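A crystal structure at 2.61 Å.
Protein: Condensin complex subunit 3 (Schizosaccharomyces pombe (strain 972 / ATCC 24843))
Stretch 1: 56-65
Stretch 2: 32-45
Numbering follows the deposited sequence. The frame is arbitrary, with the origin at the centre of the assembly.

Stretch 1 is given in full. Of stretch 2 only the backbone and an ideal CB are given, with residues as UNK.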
# COMPACT_ATOMS: atom_id res chain seq x y z
N ARG A 56 5.79 -30.45 24.99
CA ARG A 56 6.15 -30.50 26.41
C ARG A 56 7.29 -31.48 26.64
O ARG A 56 8.32 -31.13 27.22
CB ARG A 56 4.95 -30.88 27.26
CG ARG A 56 3.82 -29.87 27.27
CD ARG A 56 3.00 -30.00 28.54
NE ARG A 56 1.67 -29.41 28.39
CZ ARG A 56 0.65 -30.00 27.79
NH1 ARG A 56 0.79 -31.21 27.25
NH2 ARG A 56 -0.52 -29.39 27.71
N VAL A 57 7.12 -32.72 26.18
CA VAL A 57 8.18 -33.72 26.31
C VAL A 57 9.47 -33.18 25.70
O VAL A 57 10.54 -33.25 26.31
CB VAL A 57 7.76 -35.04 25.63
CG1 VAL A 57 8.88 -36.07 25.71
CG2 VAL A 57 6.49 -35.58 26.29
N LEU A 58 9.38 -32.63 24.49
CA LEU A 58 10.56 -32.09 23.84
C LEU A 58 11.11 -30.89 24.60
O LEU A 58 12.32 -30.68 24.62
CB LEU A 58 10.23 -31.72 22.39
CG LEU A 58 11.37 -31.33 21.45
CD1 LEU A 58 12.65 -32.11 21.73
CD2 LEU A 58 10.93 -31.52 20.01
N ARG A 59 10.23 -30.10 25.22
CA ARG A 59 10.70 -29.02 26.09
C ARG A 59 11.46 -29.58 27.28
O ARG A 59 12.49 -29.03 27.69
CB ARG A 59 9.52 -28.17 26.55
CG ARG A 59 8.96 -27.24 25.49
CD ARG A 59 9.88 -26.06 25.23
NE ARG A 59 9.31 -25.14 24.24
CZ ARG A 59 8.33 -24.29 24.50
NH1 ARG A 59 7.79 -24.22 25.71
NH2 ARG A 59 7.87 -23.49 23.54
N PHE A 60 10.96 -30.67 27.87
CA PHE A 60 11.64 -31.27 29.01
C PHE A 60 13.04 -31.73 28.64
O PHE A 60 13.98 -31.59 29.44
CB PHE A 60 10.82 -32.45 29.55
CG PHE A 60 11.59 -33.33 30.50
CD1 PHE A 60 11.76 -34.68 30.23
CD2 PHE A 60 12.16 -32.81 31.64
CE1 PHE A 60 12.46 -35.49 31.09
CE2 PHE A 60 12.87 -33.61 32.51
CZ PHE A 60 13.02 -34.95 32.23
N LEU A 61 13.20 -32.29 27.44
CA LEU A 61 14.49 -32.85 27.06
C LEU A 61 15.53 -31.76 26.86
O LEU A 61 16.62 -31.81 27.44
CB LEU A 61 14.33 -33.71 25.81
CG LEU A 61 13.39 -34.91 26.01
CD1 LEU A 61 13.13 -35.63 24.69
CD2 LEU A 61 13.95 -35.89 27.03
N VAL A 62 15.22 -30.75 26.04
CA VAL A 62 16.14 -29.63 25.87
C VAL A 62 16.48 -29.03 27.23
O VAL A 62 17.61 -28.59 27.47
CB VAL A 62 15.54 -28.57 24.93
CG1 VAL A 62 15.27 -29.17 23.56
CG2 VAL A 62 14.26 -27.97 25.51
N THR A 63 15.50 -29.02 28.15
CA THR A 63 15.75 -28.49 29.48
C THR A 63 16.75 -29.36 30.24
O THR A 63 17.64 -28.84 30.92
CB THR A 63 14.44 -28.40 30.26
OG1 THR A 63 13.44 -27.75 29.46
CG2 THR A 63 14.63 -27.61 31.54
N PHE A 64 16.62 -30.68 30.13
CA PHE A 64 17.51 -31.57 30.86
C PHE A 64 18.92 -31.55 30.27
O PHE A 64 19.91 -31.57 31.02
CB PHE A 64 16.96 -32.99 30.86
CG PHE A 64 17.90 -34.01 31.43
CD1 PHE A 64 18.21 -34.00 32.78
CD2 PHE A 64 18.48 -34.97 30.63
CE1 PHE A 64 19.08 -34.93 33.31
CE2 PHE A 64 19.35 -35.91 31.15
CZ PHE A 64 19.65 -35.88 32.50
N VAL A 65 19.03 -31.51 28.94
CA VAL A 65 20.34 -31.47 28.31
C VAL A 65 21.15 -30.31 28.87
O VAL A 65 22.26 -30.49 29.40
CB VAL A 65 20.20 -31.36 26.78
CG1 VAL A 65 21.58 -31.21 26.12
CG2 VAL A 65 19.49 -32.57 26.22
N UNK A 32 20.64 -48.19 30.45
CA UNK A 32 20.22 -47.96 29.08
C UNK A 32 19.85 -46.51 28.83
O UNK A 32 18.98 -46.21 28.02
CB UNK A 32 19.04 -48.86 28.74
N UNK A 33 20.53 -45.62 29.55
CA UNK A 33 20.29 -44.18 29.48
C UNK A 33 20.06 -43.71 28.04
O UNK A 33 18.91 -43.56 27.61
CB UNK A 33 21.47 -43.42 30.09
N UNK A 34 21.15 -43.46 27.32
CA UNK A 34 21.10 -43.00 25.94
C UNK A 34 20.00 -43.70 25.14
O UNK A 34 19.23 -43.06 24.42
CB UNK A 34 22.46 -43.22 25.27
N UNK A 35 19.93 -45.03 25.26
CA UNK A 35 18.99 -45.80 24.47
C UNK A 35 17.55 -45.45 24.80
O UNK A 35 16.71 -45.30 23.91
CB UNK A 35 19.23 -47.30 24.68
N UNK A 36 17.23 -45.31 26.09
CA UNK A 36 15.85 -45.04 26.49
C UNK A 36 15.37 -43.69 25.99
O UNK A 36 14.18 -43.52 25.71
CB UNK A 36 15.72 -45.10 28.01
N UNK A 37 16.27 -42.71 25.86
CA UNK A 37 15.87 -41.40 25.37
C UNK A 37 15.50 -41.48 23.90
O UNK A 37 14.43 -41.03 23.48
CB UNK A 37 16.99 -40.38 25.59
N UNK A 38 16.39 -42.05 23.08
CA UNK A 38 16.06 -42.25 21.67
C UNK A 38 14.77 -43.04 21.52
O UNK A 38 14.00 -42.79 20.58
CB UNK A 38 17.20 -42.97 20.95
N UNK A 39 14.51 -43.98 22.42
CA UNK A 39 13.23 -44.69 22.42
C UNK A 39 12.08 -43.73 22.69
O UNK A 39 11.00 -43.87 22.10
CB UNK A 39 13.24 -45.81 23.46
N UNK A 40 12.29 -42.75 23.57
CA UNK A 40 11.27 -41.74 23.81
C UNK A 40 11.06 -40.87 22.58
O UNK A 40 9.93 -40.47 22.28
CB UNK A 40 11.65 -40.87 25.01
N UNK A 41 12.14 -40.57 21.85
CA UNK A 41 12.04 -39.73 20.67
C UNK A 41 11.43 -40.49 19.50
O UNK A 41 10.63 -39.93 18.74
CB UNK A 41 13.42 -39.19 20.29
N UNK A 42 11.78 -41.77 19.34
CA UNK A 42 11.13 -42.59 18.33
C UNK A 42 9.61 -42.56 18.49
O UNK A 42 8.88 -42.70 17.51
CB UNK A 42 11.64 -44.03 18.41
N UNK A 43 9.13 -42.36 19.72
CA UNK A 43 7.70 -42.20 19.97
C UNK A 43 7.24 -40.76 19.80
O UNK A 43 6.03 -40.50 19.77
CB UNK A 43 7.36 -42.69 21.38
N UNK A 44 8.17 -39.81 19.67
CA UNK A 44 7.79 -38.45 19.31
C UNK A 44 7.64 -38.30 17.81
O UNK A 44 6.95 -37.38 17.35
CB UNK A 44 8.82 -37.45 19.84
N UNK A 45 8.27 -39.18 17.02
CA UNK A 45 8.11 -39.12 15.57
C UNK A 45 6.75 -39.64 15.12
O UNK A 45 6.31 -39.30 14.01
CB UNK A 45 9.22 -39.92 14.89

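Two helices run nearly antiparallel, their directions 151° apart and their axes 11.6 Å apart at closest approach. Stretch 1 offers an apolar stripe, Val-57, Leu-61 and Phe-64, with no charge or polar group among the three. Wide spacing sets the first rule: reaching across takes long side chains.

Position 32 lies out of reach, so stretch 1 sets no demand there. It is Gly-32, whose O takes a bond from the backbone N of 36.

At position 33 the CB points sideways, far from any atom of stretch 1, yet the ring of Phe-64 lies on that side. A long apolar or aromatic residue could span the gap. The deposited Phe-33 does so with a t rotamer: its CZ comes 3.7 Å from CE2 of Phe-64, so the rings meet edge to edge.

Positions 34, 35 and 36 are out of reach, and many residues, polar ones included, would suit them. They hold Glu-34, Thr-35 and Asp-36; OG1 of Thr-35 turns back to O of Gly-32 in a very short 2.4 Å hydrogen bond.

Position 37 points toward stretch 1, and the CA of 37 lies 8.8 Å from the CA of Leu-61, the residue it sits across from. A branched aliphatic, leucine or methionine would suit. Ile-37 sets its CG2 4.5 Å from CD2 of Leu-61, a loose contact.

Positions 38 and 39, again out of reach, leave the choice open and carry Leu-38 and Arg-39.

Position 40 points toward stretch 1, its ideal CB 5.5 Å from CD1 of Leu-61. A small or medium apolar residue is plausible. Ala-40 takes the modest option, and its methyl stops short of contact.

From position 41 the CB leaves sideways, so only a side chain that bends back can meet Leu-61; leucine or methionine could. Leu-41, m then t, brings CD2 to 3.5 Å from CD1 of Leu-61, the tightest approach between the stretches.

Positions 42 and 43 do not reach stretch 1, which leaves them unconstrained from this side. Asn-42 bonds through OD1 elsewhere in the structure; Ile-43 follows.

Position 44 points toward stretch 1 and faces Val-57, with Leu-61 one turn further on. The distance from the ideal CB calls for length: isoleucine, leucine or methionine. Ile-44, m and t, extends CD1 to 3.7 Å from CG1 of Val-57 and 4.5 Å from CD1 of Leu-61, and has the largest covered area in either stretch.

Position 45 is out of reach, and Leu-45 makes no contact here. No hydrogen bond crosses; apolar packing makes the whole contact.

Stretch 2, residues 32-45: GFETDILRALNIIL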
# COMPACT_ATOMS: atom_id res chain seq x y z
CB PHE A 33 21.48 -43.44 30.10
CG PHE A 33 21.21 -42.00 30.40
CD1 PHE A 33 20.08 -41.62 31.10
CD2 PHE A 33 22.11 -41.02 30.01
CE1 PHE A 33 19.84 -40.29 31.39
CE2 PHE A 33 21.87 -39.69 30.29
CZ PHE A 33 20.74 -39.32 30.98
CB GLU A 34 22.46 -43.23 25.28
CG GLU A 34 22.85 -42.21 24.24
CD GLU A 34 24.05 -42.66 23.44
OE1 GLU A 34 23.92 -43.63 22.66
OE2 GLU A 34 25.13 -42.05 23.60
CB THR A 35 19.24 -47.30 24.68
OG1 THR A 35 19.24 -47.59 26.08
CG2 THR A 35 20.58 -47.70 24.08
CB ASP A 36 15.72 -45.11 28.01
CG ASP A 36 15.15 -46.44 28.48
OD1 ASP A 36 15.27 -47.44 27.74
OD2 ASP A 36 14.59 -46.49 29.60
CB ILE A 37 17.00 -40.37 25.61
CG1 ILE A 37 17.38 -40.34 27.09
CG2 ILE A 37 16.55 -38.99 25.15
CD1 ILE A 37 18.66 -39.60 27.36
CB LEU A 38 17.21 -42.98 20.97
CG LEU A 38 18.60 -42.37 21.16
CD1 LEU A 38 19.65 -43.20 20.45
CD2 LEU A 38 18.63 -40.93 20.66
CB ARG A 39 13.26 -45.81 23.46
CG ARG A 39 12.04 -46.70 23.46
CD ARG A 39 12.12 -47.73 24.58
NE ARG A 39 10.81 -48.25 24.95
CZ ARG A 39 10.58 -49.03 26.00
NH1 ARG A 39 11.58 -49.40 26.79
NH2 ARG A 39 9.35 -49.46 26.25
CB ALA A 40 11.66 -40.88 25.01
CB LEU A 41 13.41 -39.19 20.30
CG LEU A 41 14.02 -38.29 21.38
CD1 LEU A 41 15.49 -38.09 21.14
CD2 LEU A 41 13.31 -36.95 21.42
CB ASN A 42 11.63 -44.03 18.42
CG ASN A 42 13.12 -44.14 18.16
OD1 ASN A 42 13.69 -43.35 17.41
ND2 ASN A 42 13.76 -45.14 18.77
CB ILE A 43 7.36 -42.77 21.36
CG1 ILE A 43 7.33 -44.30 21.28
CG2 ILE A 43 6.05 -42.20 21.92
CD1 ILE A 43 6.89 -45.01 22.54
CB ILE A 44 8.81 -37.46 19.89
CG1 ILE A 44 8.46 -37.16 21.35
CG2 ILE A 44 8.86 -36.15 19.09
CD1 ILE A 44 9.57 -36.52 22.14
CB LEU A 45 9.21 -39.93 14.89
CG LEU A 45 10.65 -39.65 15.33
CD1 LEU A 45 11.63 -40.31 14.37
CD2 LEU A 45 10.93 -38.15 15.43
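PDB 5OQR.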